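Local atomic coordinates of aminopeptidase N family protein (Idiomarina loihiensis L2TR, PDB entry 4FGM), a protein that probably acts as a zinc-dependent aminopeptidase of the M61 family, removing residues from the N-terminal end of peptides. Residues N70-A75 and L111-E116. Sequence-based numbering, arbitrary orientation.
Sequences NRWQLA and LCLAVE
Glu116 OE1 is gripped twice: by Arg71 NH1, which donates to it over 2.8 Å, and by a water whose oxygen lies 2.8 Å from Glu116 OE1 and which donates to it. The first bond is a salt bridge with an almost straight N-H...O angle of 173°. OE1 sits at the edge of the guanidinium and in its plane, but the arginine nitrogen meets the carboxylate on the anti side and 32° out of its plane, a skewed, single-point pairing and not a bidentate one. Arg71 NH2 is 3.6 Å from Glu116 OE1, too far for a second direct bond, and reaches it instead through the water, which accepts from NH2 at 3.1 Å. NH1, NH2, water and OE1 thus form a small bridge that limits how the two groups can turn. Both chains start with CG anti to the backbone N; Arg71 then bends at chi3 and Glu116 at chi2 (65°), bringing the charged ends together across the 9.6 Å between Arg71 CA and Glu116 CA. Arg71 also forms salt bridges with Glu30 through NH1 and Glu295 through NH2, so three carboxylates share the NH1 and NH2 groups of one guanidinium, which would probably stabilise its positive charge. The second point of contact is apolar and buried: methyl CD2 of Leu113 lies 3.7 Å from Trp72 CZ3, approaching the six-membered ring obliquely, with the two side chains crossing at about a right angle. Strand 30-32 pairs antiparallel with both 71-74 and 114-115, and its Trp32 touches Arg71 and Glu116. Side chains of strand 71-74 therefore meet residues at the two ends of the short strand 114-115, within the β-rich M61 N-terminal domain and away from the zinc site.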
ATOM      1  N   ASN A  70     -15.381 -21.224   1.855  1.00 40.23           N
ATOM      2  CA  ASN A  70     -15.900 -20.004   2.460  1.00 40.57           C
ATOM      3  C   ASN A  70     -17.428 -19.891   2.416  1.00 44.08           C
ATOM      4  O   ASN A  70     -17.969 -18.789   2.505  1.00 45.64           O
ATOM      5  CB  ASN A  70     -15.319 -18.812   1.717  1.00 39.51           C
ATOM      6  CG  ASN A  70     -15.977 -18.614   0.375  1.00 45.56           C
ATOM      7  OD1 ASN A  70     -16.284 -19.583  -0.320  1.00 46.78           O
ATOM      8  ND2 ASN A  70     -16.201 -17.364  -0.002  1.00 35.92           N
ATOM      9  N   ARG A  71     -18.129 -21.010   2.282  1.00 41.81           N
ATOM     10  CA  ARG A  71     -19.580 -20.948   2.190  1.00 40.88           C
ATOM     11  C   ARG A  71     -20.298 -22.000   3.023  1.00 45.34           C
ATOM     12  O   ARG A  71     -19.922 -23.177   3.027  1.00 45.70           O
ATOM     13  CB  ARG A  71     -19.998 -21.057   0.714  1.00 37.23           C
ATOM     14  CG  ARG A  71     -21.478 -20.776   0.428  1.00 48.37           C
ATOM     15  CD  ARG A  71     -21.746 -20.689  -1.077  1.00 51.45           C
ATOM     16  NE  ARG A  71     -21.135 -19.507  -1.677  1.00 46.61           N
ATOM     17  CZ  ARG A  71     -21.763 -18.354  -1.871  1.00 42.44           C
ATOM     18  NH1 ARG A  71     -23.032 -18.223  -1.523  1.00 42.26           N
ATOM     19  NH2 ARG A  71     -21.112 -17.324  -2.387  1.00 36.62           N
ATOM     20  N   TRP A  72     -21.331 -21.555   3.737  1.00 43.26           N
ATOM     21  CA  TRP A  72     -22.133 -22.440   4.572  1.00 44.18           C
ATOM     22  C   TRP A  72     -23.587 -22.433   4.106  1.00 46.50           C
ATOM     23  O   TRP A  72     -24.054 -21.450   3.518  1.00 45.08           O
ATOM     24  CB  TRP A  72     -22.071 -21.991   6.036  1.00 46.61           C
ATOM     25  CG  TRP A  72     -20.774 -22.279   6.720  1.00 42.86           C
ATOM     26  CD1 TRP A  72     -20.491 -23.338   7.529  1.00 42.60           C
ATOM     27  CD2 TRP A  72     -19.577 -21.502   6.641  1.00 38.89           C
ATOM     28  NE1 TRP A  72     -19.188 -23.269   7.964  1.00 42.69           N
ATOM     29  CE2 TRP A  72     -18.605 -22.150   7.433  1.00 39.42           C
ATOM     30  CE3 TRP A  72     -19.232 -20.318   5.979  1.00 36.54           C
ATOM     31  CZ2 TRP A  72     -17.309 -21.655   7.580  1.00 42.39           C
ATOM     32  CZ3 TRP A  72     -17.943 -19.825   6.124  1.00 40.76           C
ATOM     33  CH2 TRP A  72     -16.997 -20.494   6.922  1.00 46.08           C
ATOM     34  N   GLN A  73     -24.294 -23.530   4.372  1.00 45.25           N
ATOM     35  CA  GLN A  73     -25.703 -23.643   4.001  1.00 45.19           C
ATOM     36  C   GLN A  73     -26.523 -24.032   5.231  1.00 50.17           C
ATOM     37  O   GLN A  73     -26.234 -25.037   5.891  1.00 43.61           O
ATOM     38  CB  GLN A  73     -25.887 -24.682   2.898  1.00 48.39           C
ATOM     39  CG  GLN A  73     -27.292 -24.704   2.311  1.00 56.53           C
ATOM     40  CD  GLN A  73     -27.424 -25.656   1.133  1.00 64.08           C
ATOM     41  OE1 GLN A  73     -27.249 -26.868   1.271  1.00 62.70           O
ATOM     42  NE2 GLN A  73     -27.734 -25.108  -0.034  1.00 67.22           N
ATOM     43  N   LEU A  74     -27.537 -23.223   5.533  1.00 46.99           N
ATOM     44  CA  LEU A  74     -28.406 -23.433   6.692  1.00 49.03           C
ATOM     45  C   LEU A  74     -29.622 -24.289   6.377  1.00 55.17           C
ATOM     46  O   LEU A  74     -30.137 -24.264   5.257  1.00 57.54           O
ATOM     47  CB  LEU A  74     -28.916 -22.090   7.227  1.00 42.82           C
ATOM     48  CG  LEU A  74     -27.965 -21.062   7.832  1.00 46.80           C
ATOM     49  CD1 LEU A  74     -28.692 -19.734   7.948  1.00 45.51           C
ATOM     50  CD2 LEU A  74     -27.468 -21.536   9.197  1.00 48.44           C
ATOM     51  N   ALA A  75     -30.088 -25.039   7.370  1.00 49.74           N
ATOM     52  CA  ALA A  75     -31.282 -25.847   7.183  1.00 48.75           C
ATOM     53  C   ALA A  75     -32.436 -24.838   7.150  1.00 55.02           C
ATOM     54  O   ALA A  75     -32.301 -23.715   7.649  1.00 50.21           O
ATOM     55  CB  ALA A  75     -31.452 -26.816   8.341  1.00 43.63           C
ATOM     56  N   LEU A 111     -14.383 -10.939   9.858  1.00 39.26           N
ATOM     57  CA  LEU A 111     -15.303 -11.296  10.934  1.00 41.38           C
ATOM     58  C   LEU A 111     -16.777 -11.524  10.600  1.00 40.79           C
ATOM     59  O   LEU A 111     -17.431 -12.352  11.229  1.00 43.22           O
ATOM     60  CB  LEU A 111     -15.214 -10.241  12.045  1.00 39.85           C
ATOM     61  CG  LEU A 111     -14.138 -10.460  13.121  1.00 40.03           C
ATOM     62  CD1 LEU A 111     -12.762 -10.524  12.486  1.00 39.23           C
ATOM     63  CD2 LEU A 111     -14.205  -9.347  14.136  1.00 40.81           C
ATOM     64  N   CYS A 112     -17.290 -10.817   9.600  1.00 44.10           N
ATOM     65  CA  CYS A 112     -18.706 -10.901   9.261  1.00 38.03           C
ATOM     66  C   CYS A 112     -19.142 -11.653   8.018  1.00 40.01           C
ATOM     67  O   CYS A 112     -18.970 -11.164   6.899  1.00 38.17           O
ATOM     68  CB  CYS A 112     -19.269  -9.483   9.179  1.00 33.51           C
ATOM     69  SG  CYS A 112     -19.009  -8.546  10.675  1.00 41.76           S
ATOM     70  N   LEU A 113     -19.740 -12.824   8.212  1.00 35.53           N
ATOM     71  CA  LEU A 113     -20.239 -13.602   7.081  1.00 39.07           C
ATOM     72  C   LEU A 113     -21.352 -12.825   6.378  1.00 44.38           C
ATOM     73  O   LEU A 113     -22.179 -12.182   7.023  1.00 35.96           O
ATOM     74  CB  LEU A 113     -20.796 -14.945   7.551  1.00 39.58           C
ATOM     75  CG  LEU A 113     -19.790 -15.978   8.054  1.00 42.68           C
ATOM     76  CD1 LEU A 113     -20.540 -17.198   8.556  1.00 42.55           C
ATOM     77  CD2 LEU A 113     -18.834 -16.361   6.932  1.00 30.39           C
ATOM     78  N   ALA A 114     -21.363 -12.874   5.054  1.00 43.53           N
ATOM     79  CA  ALA A 114     -22.393 -12.190   4.278  1.00 41.20           C
ATOM     80  C   ALA A 114     -23.581 -13.137   4.106  1.00 42.79           C
ATOM     81  O   ALA A 114     -23.398 -14.348   3.953  1.00 44.13           O
ATOM     82  CB  ALA A 114     -21.844 -11.793   2.915  1.00 35.11           C
ATOM     83  N   VAL A 115     -24.793 -12.590   4.154  1.00 40.74           N
ATOM     84  CA  VAL A 115     -26.006 -13.393   3.973  1.00 42.07           C
ATOM     85  C   VAL A 115     -26.376 -13.364   2.493  1.00 40.22           C
ATOM     86  O   VAL A 115     -26.783 -12.325   1.967  1.00 46.25           O
ATOM     87  CB  VAL A 115     -27.196 -12.831   4.801  1.00 47.23           C
ATOM     88  CG1 VAL A 115     -28.430 -13.701   4.594  1.00 43.65           C
ATOM     89  CG2 VAL A 115     -26.830 -12.783   6.282  1.00 45.49           C
ATOM     90  N   GLU A 116     -26.218 -14.503   1.824  1.00 43.38           N
ATOM     91  CA  GLU A 116     -26.517 -14.617   0.393  1.00 45.93           C
ATOM     92  C   GLU A 116     -27.884 -14.068   0.000  1.00 49.48           C
ATOM     93  O   GLU A 116     -28.907 -14.437   0.581  1.00 41.07           O
ATOM     94  CB  GLU A 116     -26.424 -16.076  -0.052  1.00 38.79           C
ATOM     95  CG  GLU A 116     -26.647 -16.291  -1.543  1.00 46.49           C
ATOM     96  CD  GLU A 116     -25.573 -15.647  -2.408  1.00 55.87           C
ATOM     97  OE1 GLU A 116     -24.375 -15.874  -2.142  1.00 52.52           O
ATOM     98  OE2 GLU A 116     -25.925 -14.919  -3.360  1.00 62.34           O
TER
HETATM   99  O   HOH W   1     -22.387 -14.774  -3.712  1.00 52.37           O